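Local structure of probable glutamine-binding lipoprotein GlnH (GLNBP) (Mycobacterium tuberculosis, 6H20) at residues R177-A180 against P181-I185. The protein binds aspartate, asparagine and glutamate as a solute-binding lipoprotein and regulates protein kinase G activity to control glutamate metabolism. Residues are numbered along the deposited sequence; the frame is centred on the assembly and turned at random.
Sequences REIA and PPPVI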
loop_
_atom_site.group_PDB
_atom_site.type_symbol
_atom_site.label_atom_id
_atom_site.label_comp_id
_atom_site.label_asym_id
_atom_site.label_seq_id
_atom_site.Cartn_x
_atom_site.Cartn_y
_atom_site.Cartn_z
ATOM N N ARG A 177 10.203 14.230 4.376
ATOM C CA ARG A 177 11.293 15.084 3.904
ATOM C C ARG A 177 10.859 16.527 3.668
ATOM O O ARG A 177 11.716 17.379 3.411
ATOM C CB ARG A 177 11.906 14.498 2.629
ATOM C CG ARG A 177 12.747 13.254 2.864
ATOM C CD ARG A 177 14.201 13.613 3.188
ATOM N NE ARG A 177 14.897 14.087 1.994
ATOM C CZ ARG A 177 15.240 15.354 1.786
ATOM N NH1 ARG A 177 14.965 16.272 2.700
ATOM N NH2 ARG A 177 15.854 15.703 0.662
ATOM N N GLU A 178 9.560 16.826 3.737
ATOM C CA GLU A 178 9.076 18.193 3.624
ATOM C C GLU A 178 9.077 18.934 4.946
ATOM O O GLU A 178 8.963 20.164 4.947
ATOM C CB GLU A 178 7.660 18.225 3.045
ATOM C CG GLU A 178 7.586 17.717 1.627
ATOM C CD GLU A 178 6.160 17.572 1.129
ATOM O OE1 GLU A 178 5.225 18.041 1.816
ATOM O OE2 GLU A 178 5.980 16.983 0.045
ATOM N N ILE A 179 9.214 18.228 6.066
ATOM C CA ILE A 179 9.017 18.857 7.364
ATOM C C ILE A 179 10.196 19.766 7.679
ATOM O O ILE A 179 11.362 19.386 7.505
ATOM C CB ILE A 179 8.799 17.790 8.446
ATOM C CG1 ILE A 179 7.492 17.051 8.179
ATOM C CG2 ILE A 179 8.759 18.423 9.822
ATOM C CD1 ILE A 179 7.322 15.796 9.038
ATOM N N ALA A 180 9.891 20.971 8.161
ATOM C CA ALA A 180 10.898 21.984 8.459
ATOM C C ALA A 180 10.642 22.517 9.862
ATOM O O ALA A 180 9.519 22.977 10.152
ATOM C CB ALA A 180 10.822 23.117 7.434
ATOM N N PRO A 181 11.623 22.457 10.781
ATOM C CA PRO A 181 12.917 21.783 10.634
ATOM C C PRO A 181 12.737 20.267 10.560
ATOM O O PRO A 181 11.723 19.754 11.037
ATOM C CB PRO A 181 13.672 22.163 11.919
ATOM C CG PRO A 181 12.902 23.284 12.528
ATOM C CD PRO A 181 11.494 23.141 12.078
ATOM N N PRO A 182 13.701 19.566 9.962
ATOM C CA PRO A 182 13.501 18.147 9.687
ATOM C C PRO A 182 13.457 17.331 10.965
ATOM O O PRO A 182 14.090 17.687 11.976
ATOM C CB PRO A 182 14.732 17.777 8.839
ATOM C CG PRO A 182 15.133 19.078 8.194
ATOM C CD PRO A 182 14.901 20.088 9.289
ATOM N N PRO A 183 12.728 16.223 10.966
ATOM C CA PRO A 183 12.971 15.182 11.961
ATOM C C PRO A 183 14.334 14.561 11.711
ATOM O O PRO A 183 14.965 14.764 10.670
ATOM C CB PRO A 183 11.872 14.150 11.673
ATOM C CG PRO A 183 11.000 14.750 10.618
ATOM C CD PRO A 183 11.803 15.775 9.917
ATOM N N VAL A 184 14.786 13.788 12.691
ATOM C CA VAL A 184 15.824 12.794 12.444
ATOM C C VAL A 184 15.139 11.620 11.757
ATOM O O VAL A 184 14.251 10.987 12.336
ATOM C CB VAL A 184 16.474 12.351 13.761
ATOM C CG1 VAL A 184 17.401 11.172 13.515
ATOM C CG2 VAL A 184 17.211 13.515 14.408
ATOM N N ILE A 185 15.514 11.338 10.517
ATOM C CA ILE A 185 14.793 10.345 9.728
ATOM C C ILE A 185 15.519 9.014 9.814
ATOM O O ILE A 185 16.697 8.915 9.443
ATOM C CB ILE A 185 14.601 10.792 8.274
ATOM C CG1 ILE A 185 13.883 12.155 8.227
ATOM C CG2 ILE A 185 13.803 9.730 7.509
ATOM C CD1 ILE A 185 13.705 12.716 6.805
#
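A type VIb turn at 179-182, with its cis proline at Pro181, reverses the chain between helix 171-176 and strand 184-188, and across it Ile179 packs on Pro183. The CA atoms of Ile179 and Pro182 are 5.1 Å apart, and the end-to-end directions of 177-180 and 181-185 differ by 151°, evidence of a near-complete reversal. The peptide bond joining Ala180 to Pro181 is cis: the two CA atoms are 3.0 Å apart, well under the 3.8 Å of a trans link.

The carbonyl of Ile179, just before the bend, faces Pro182 across it. Its O lies 3.3 Å from CA of Pro182, with 133° at the hydrogen, a CA-H...O contact; Pro182 N, although close, has no hydrogen to offer. On the side chain of Ile179, the branch point and one methyl do most of the touching: CB sits 3.9 Å from Pro183 CD, and CG2 lies 3.5 Å from the carbonyl O of Pro181. CG2 stands anti to the backbone N while CG1 lies beside it (chi1 -66°), and the extended chi2 carries CD1 on to Pro183 CG at 4.1 Å. The isoleucine and the proline ring cross at about a right angle.

In the type 2 periplasmic-binding-protein fold, the turn lies in the return loop of a beta-alpha-beta unit: strand 163-167, helix 171-176 and strand 184-188, the two strands parallel and paired. Ile185 on the latter strand returns toward the start of the turn, and its CD1 meets Arg177 CD at 3.8 Å, the side chains again crossing at about a right angle. Bends at chi2 and chi3 keep CG and CD of the arginine beside Ile185 CD1 while the guanidinium leads away, its NH1 hydrogen-bonding Pro14 O. Helix 171-176 adds Ile176, which touches both Pro183 and Ile185; separately, Ser160 OG is hydrogen-bonded to Pro181 O.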